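Local coordinates for membrane lipoprotein family protein (Aeropyrum pernix, PDB 4PEV) that binds adenosine and is probably the lipid-anchored solute-binding component of an ABC transporter, at residues Gly236-Glu241 with Met262-Glu268; Ser334-Ile339 with Val365-Arg369. All blocks are in the same frame, centred on the assembly; numbering follows the deposited sequence.

Contact 1. Residues Gly236-Glu241 with Met262-Glu268; sequences GKTTAE and MFNAVKE
Lys237 and Met262 bring the two backbones together, their CA atoms 4.7 Å apart, where helix 233-245 and helix 258-271 lie side by side on one face of the mixed, largely parallel sheet of this Rossmann-like lobe. These are successive helices of a beta-alpha-beta lobe of the type I binding-protein kind, with strand 248-254 between them in the chain. Within 236-241 and 262-268 the axes approach to 7.6 Å and cross at -45°, a spacing that small residues allow. Ala240 and Ala265 each point toward the other helix, their CB atoms 3.5 Å apart. On the sheet side, Ala240 CB also touches CG of Met262, a selenomethionine, at 4.1 Å; both side chains touch Phe251 of the intervening strand. Toward the outer side, Lys237 reaches across the gap between the helices. Its CG, anti to the backbone N (chi1 -166°), lies over Ala265 CB at 3.8 Å, and bends at chi3 and chi4 carry the ammonium on past Asn264, whose CB it meets through NZ at 3.7 Å. The Asn264 amide is engaged elsewhere, its OD1 hydrogen-bonded to Tyr288. Glu268 comes in at about a right angle to the lysine, and the two form a long salt bridge on the outer side, Lys237 NZ to Glu268 OE1 at 3.6 Å.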
loop_
_atom_site.group_PDB
_atom_site.type_symbol
_atom_site.label_atom_id
_atom_site.label_comp_id
_atom_site.label_asym_id
_atom_site.label_seq_id
_atom_site.Cartn_x
_atom_site.Cartn_y
_atom_site.Cartn_z
ATOM N N GLY C 236 13.297 -1.294 9.647
ATOM C CA GLY C 236 11.897 -1.075 9.972
ATOM C C GLY C 236 11.604 -1.213 11.456
ATOM O O GLY C 236 10.822 -0.443 11.999
ATOM N N LYS C 237 12.237 -2.185 12.109
ATOM C CA LYS C 237 12.057 -2.409 13.541
ATOM C C LYS C 237 12.709 -1.310 14.380
ATOM O O LYS C 237 12.076 -0.797 15.291
ATOM C CB LYS C 237 12.593 -3.785 13.953
ATOM C CG LYS C 237 12.146 -4.218 15.347
ATOM C CD LYS C 237 12.844 -5.481 15.867
ATOM C CE LYS C 237 12.542 -6.699 14.996
ATOM N NZ LYS C 237 12.274 -7.925 15.819
ATOM N N THR C 238 13.955 -0.942 14.084
ATOM C CA THR C 238 14.633 0.107 14.864
ATOM C C THR C 238 13.917 1.436 14.718
ATOM O O THR C 238 13.776 2.172 15.694
ATOM C CB THR C 238 16.116 0.330 14.485
ATOM O OG1 THR C 238 16.216 0.723 13.111
ATOM C CG2 THR C 238 16.934 -0.912 14.720
ATOM N N THR C 239 13.474 1.754 13.509
ATOM C CA THR C 239 12.719 2.981 13.303
ATOM C C THR C 239 11.514 3.018 14.237
ATOM O O THR C 239 11.300 4.014 14.924
ATOM C CB THR C 239 12.222 3.133 11.854
ATOM O OG1 THR C 239 13.325 3.012 10.952
ATOM C CG2 THR C 239 11.541 4.495 11.659
ATOM N N ALA C 240 10.758 1.917 14.268
ATOM C CA ALA C 240 9.552 1.792 15.092
ATOM C C ALA C 240 9.843 1.881 16.574
ATOM O O ALA C 240 9.075 2.491 17.299
ATOM C CB ALA C 240 8.824 0.495 14.793
ATOM N N GLU C 241 10.938 1.274 17.029
ATOM C CA GLU C 241 11.307 1.318 18.453
ATOM C C GLU C 241 11.619 2.725 18.936
ATOM O O GLU C 241 11.293 3.081 20.068
ATOM C CB GLU C 241 12.526 0.452 18.723
ATOM C CG GLU C 241 12.255 -1.036 18.742
ATOM C CD GLU C 241 13.531 -1.857 18.631
ATOM O OE1 GLU C 241 14.642 -1.271 18.580
ATOM O OE2 GLU C 241 13.417 -3.101 18.576
HETATM N N MSE C 262 8.428 -3.285 11.549
HETATM C CA MSE C 262 7.526 -2.449 12.317
HETATM C C MSE C 262 6.564 -3.302 13.107
HETATM O O MSE C 262 6.391 -3.088 14.297
HETATM C CB MSE C 262 6.774 -1.541 11.353
HETATM C CG MSE C 262 5.964 -0.481 12.068
HETATM SE SE MSE C 262 4.604 0.182 10.811
HETATM C CE MSE C 262 3.300 -1.304 10.866
ATOM N N PHE C 263 5.938 -4.274 12.445
ATOM C CA PHE C 263 4.995 -5.180 13.090
ATOM C C PHE C 263 5.632 -5.848 14.280
ATOM O O PHE C 263 5.010 -5.973 15.338
ATOM C CB PHE C 263 4.556 -6.301 12.159
ATOM C CG PHE C 263 3.637 -5.879 11.054
ATOM C CD1 PHE C 263 2.800 -4.782 11.178
ATOM C CD2 PHE C 263 3.562 -6.648 9.895
ATOM C CE1 PHE C 263 1.943 -4.436 10.142
ATOM C CE2 PHE C 263 2.698 -6.317 8.866
ATOM C CZ PHE C 263 1.892 -5.206 8.984
ATOM N N ASN C 264 6.867 -6.297 14.103
ATOM C CA ASN C 264 7.557 -6.982 15.177
ATOM C C ASN C 264 7.891 -6.067 16.340
ATOM O O ASN C 264 7.903 -6.509 17.466
ATOM C CB ASN C 264 8.788 -7.695 14.653
ATOM C CG ASN C 264 8.432 -8.817 13.701
ATOM O OD1 ASN C 264 7.408 -9.479 13.840
ATOM N ND2 ASN C 264 9.284 -9.035 12.727
ATOM N N ALA C 265 8.121 -4.792 16.071
ATOM C CA ALA C 265 8.402 -3.827 17.124
ATOM C C ALA C 265 7.172 -3.572 18.009
ATOM O O ALA C 265 7.297 -3.421 19.243
ATOM C CB ALA C 265 8.892 -2.525 16.512
ATOM N N VAL C 266 6.001 -3.531 17.371
ATOM C CA VAL C 266 4.728 -3.305 18.059
ATOM C C VAL C 266 4.336 -4.551 18.869
ATOM O O VAL C 266 3.712 -4.429 19.925
ATOM C CB VAL C 266 3.605 -2.890 17.055
ATOM C CG1 VAL C 266 2.257 -2.686 17.741
ATOM C CG2 VAL C 266 4.001 -1.630 16.304
ATOM N N LYS C 267 4.712 -5.743 18.399
ATOM C CA LYS C 267 4.490 -6.976 19.181
ATOM C C LYS C 267 5.241 -6.967 20.510
ATOM O O LYS C 267 4.698 -7.336 21.549
ATOM C CB LYS C 267 4.935 -8.212 18.405
ATOM C CG LYS C 267 4.081 -8.546 17.199
ATOM C CD LYS C 267 4.054 -10.034 16.897
ATOM C CE LYS C 267 5.373 -10.533 16.334
ATOM N NZ LYS C 267 5.626 -11.937 16.785
ATOM N N GLU C 268 6.497 -6.538 20.469
ATOM C CA GLU C 268 7.376 -6.653 21.620
ATOM C C GLU C 268 6.958 -5.559 22.593
ATOM O O GLU C 268 6.990 -5.768 23.785
ATOM C CB GLU C 268 8.877 -6.660 21.214
ATOM C CG GLU C 268 9.102 -7.202 19.783
ATOM C CD GLU C 268 10.315 -8.114 19.515
ATOM O OE1 GLU C 268 10.186 -8.988 18.606
ATOM O OE2 GLU C 268 11.390 -7.950 20.146
#

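Contact 2. Residues Ser334-Ile339 with Val365-Arg369; sequences SDEEII and VMSQR
The flat guanidinium of Arg369 meets Ser334 at its edge and carries the methyl of Met366, a selenomethionine, over one face. Met366 CE stands 3.9 Å above that plane, displaced toward the rim, while the carbonyl of Ser334 and Asp335 CA lie at the outer edge. Both terminal nitrogens converge end-on on a single oxygen: NH1 of Arg369 donates to Ser334 O at 3.0 Å, and NH2 of Arg369 reaches Ser334 O at the same 3.0 Å. The first donor is tilted only modestly from the carbonyl plane (18°), whereas the second sits well above it. Neither bond is straight, as expected when two N-H groups share one acceptor. Arg369 is extended from CG to NE, which carries the guanidinium across to the start of the other segment. Its rotation is fixed further by NE, bonded to Ile294 O, and by a salt bridge from NH2 to Glu286, which also accepts from Ser334 OG. A leucine in place of Arg369 would probably leave Ser334 O without these two donors, Ile294 O without the NE bond and Glu286 without this positive partner. Beside this polar grip runs an apolar seam. Ile339 and Met366 reach toward each other tip to tip, CD1 to CE 3.4 Å, and Ile339 CD1 also touches Val365 CG1 at 4.3 Å. On the outer side Glu336 crosses the selenomethionine obliquely, its CG 3.6 Å from Met366 CE. Just beyond Ser334, Asp335 is the N-cap of helix 336-348: its OD1 accepts from Ile338 N at 3.1 Å in a nearly straight bond. The whole is a strand-to-helix junction, an N-capped helix leaving edge strand 331-333, held by an arginine from helix 358-372 in this BMP-family binding protein.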
loop_
_atom_site.group_PDB
_atom_site.type_symbol
_atom_site.label_atom_id
_atom_site.label_comp_id
_atom_site.label_asym_id
_atom_site.label_seq_id
_atom_site.Cartn_x
_atom_site.Cartn_y
_atom_site.Cartn_z
ATOM N N SER C 334 -9.701 -3.422 4.896
ATOM C CA SER C 334 -9.816 -4.818 5.224
ATOM C C SER C 334 -11.152 -5.127 5.926
ATOM O O SER C 334 -11.403 -4.600 7.002
ATOM C CB SER C 334 -8.636 -5.121 6.154
ATOM O OG SER C 334 -8.457 -6.492 6.369
ATOM N N ASP C 335 -12.000 -5.978 5.333
ATOM C CA ASP C 335 -13.231 -6.477 6.004
ATOM C C ASP C 335 -13.151 -7.987 6.368
ATOM O O ASP C 335 -12.132 -8.616 6.150
ATOM C CB ASP C 335 -14.459 -6.187 5.128
ATOM C CG ASP C 335 -14.553 -7.108 3.919
ATOM O OD1 ASP C 335 -13.959 -8.196 3.970
ATOM O OD2 ASP C 335 -15.223 -6.757 2.920
ATOM N N GLU C 336 -14.229 -8.565 6.904
ATOM C CA GLU C 336 -14.246 -9.987 7.352
ATOM C C GLU C 336 -13.714 -10.973 6.323
ATOM O O GLU C 336 -12.821 -11.759 6.608
ATOM C CB GLU C 336 -15.666 -10.457 7.726
ATOM C CG GLU C 336 -16.192 -10.007 9.088
ATOM C CD GLU C 336 -16.855 -8.622 9.069
ATOM O OE1 GLU C 336 -17.782 -8.416 9.888
ATOM O OE2 GLU C 336 -16.459 -7.740 8.250
ATOM N N GLU C 337 -14.285 -10.942 5.129
ATOM C CA GLU C 337 -13.980 -11.957 4.130
ATOM C C GLU C 337 -12.553 -11.818 3.590
ATOM O O GLU C 337 -11.856 -12.818 3.401
ATOM C CB GLU C 337 -15.028 -11.949 3.004
ATOM C CG GLU C 337 -14.742 -11.037 1.824
ATOM C CD GLU C 337 -15.578 -11.399 0.609
ATOM O OE1 GLU C 337 -16.826 -11.408 0.727
ATOM O OE2 GLU C 337 -14.988 -11.675 -0.463
ATOM N N ILE C 338 -12.121 -10.576 3.383
ATOM C CA ILE C 338 -10.780 -10.277 2.867
ATOM C C ILE C 338 -9.732 -10.758 3.894
ATOM O O ILE C 338 -8.713 -11.339 3.533
ATOM C CB ILE C 338 -10.555 -8.763 2.582
ATOM C CG1 ILE C 338 -11.759 -8.083 1.885
ATOM C CG2 ILE C 338 -9.295 -8.568 1.761
ATOM C CD1 ILE C 338 -11.756 -8.071 0.365
ATOM N N ILE C 339 -10.016 -10.525 5.174
ATOM C CA ILE C 339 -9.147 -10.951 6.265
ATOM C C ILE C 339 -8.983 -12.461 6.289
ATOM O O ILE C 339 -7.867 -12.965 6.441
ATOM C CB ILE C 339 -9.693 -10.489 7.634
ATOM C CG1 ILE C 339 -9.551 -8.980 7.767
ATOM C CG2 ILE C 339 -8.941 -11.138 8.790
ATOM C CD1 ILE C 339 -10.370 -8.389 8.888
ATOM N N VAL C 365 -9.620 -9.947 15.327
ATOM C CA VAL C 365 -9.536 -8.587 14.809
ATOM C C VAL C 365 -10.840 -7.852 15.109
ATOM O O VAL C 365 -10.824 -6.703 15.551
ATOM C CB VAL C 365 -9.260 -8.536 13.293
ATOM C CG1 VAL C 365 -9.233 -7.092 12.808
ATOM C CG2 VAL C 365 -7.950 -9.232 12.944
HETATM N N MSE C 366 -11.966 -8.524 14.882
HETATM C CA MSE C 366 -13.285 -7.916 15.074
HETATM C C MSE C 366 -13.493 -7.598 16.520
HETATM O O MSE C 366 -14.197 -6.644 16.862
HETATM C CB MSE C 366 -14.402 -8.859 14.642
HETATM C CG MSE C 366 -14.387 -9.192 13.151
HETATM SE SE MSE C 366 -14.380 -7.565 12.029
HETATM C CE MSE C 366 -13.366 -8.184 10.456
ATOM N N SER C 367 -12.884 -8.399 17.382
ATOM C CA SER C 367 -12.927 -8.161 18.807
ATOM C C SER C 367 -12.265 -6.836 19.123
ATOM O O SER C 367 -12.823 -6.041 19.863
ATOM C CB SER C 367 -12.216 -9.296 19.542
ATOM O OG SER C 367 -12.356 -9.175 20.932
ATOM N N GLN C 368 -11.102 -6.587 18.525
ATOM C CA GLN C 368 -10.293 -5.375 18.801
ATOM C C GLN C 368 -10.832 -4.090 18.151
ATOM O O GLN C 368 -10.632 -2.992 18.665
ATOM C CB GLN C 368 -8.850 -5.591 18.341
ATOM C CG GLN C 368 -8.144 -6.758 19.021
ATOM C CD GLN C 368 -7.538 -6.379 20.357
ATOM O OE1 GLN C 368 -8.233 -6.202 21.352
ATOM N NE2 GLN C 368 -6.232 -6.242 20.380
ATOM N N ARG C 369 -11.491 -4.237 17.009
ATOM C CA ARG C 369 -12.173 -3.131 16.361
ATOM C C ARG C 369 -13.408 -2.678 17.146
ATOM O O ARG C 369 -13.744 -1.496 17.128
ATOM C CB ARG C 369 -12.596 -3.546 14.963
ATOM C CG ARG C 369 -11.427 -3.818 14.031
ATOM C CD ARG C 369 -11.912 -4.014 12.605
ATOM N NE ARG C 369 -10.839 -4.395 11.699
ATOM C CZ ARG C 369 -11.003 -4.617 10.398
ATOM N NH1 ARG C 369 -12.206 -4.484 9.842
ATOM N NH2 ARG C 369 -9.963 -4.982 9.647
#

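From the N terminus the chain first lays down five strands of the parallel sheet, then passes into the mixed sheet, where contact 1 closes a short helix-strand-helix excursion: helix 233-245, strand 248-254, helix 258-271. It continues through strands 277-282 and 293-299, crosses to strand 320-324 of the other sheet, and returns as strand 331-333 to open contact 2, which brackets a mostly helical stretch without a strand. The two loops follow in series, neither nesting nor crossing. The centres of contact 1 and contact 2 are 22 Å apart. Both belong to the mixed-sheet lobe: contact 1 joins helices packed on strand 248-254, contact 2 ties the turn after edge strand 331-333 and the start of helix 336-348 to helix 358-372.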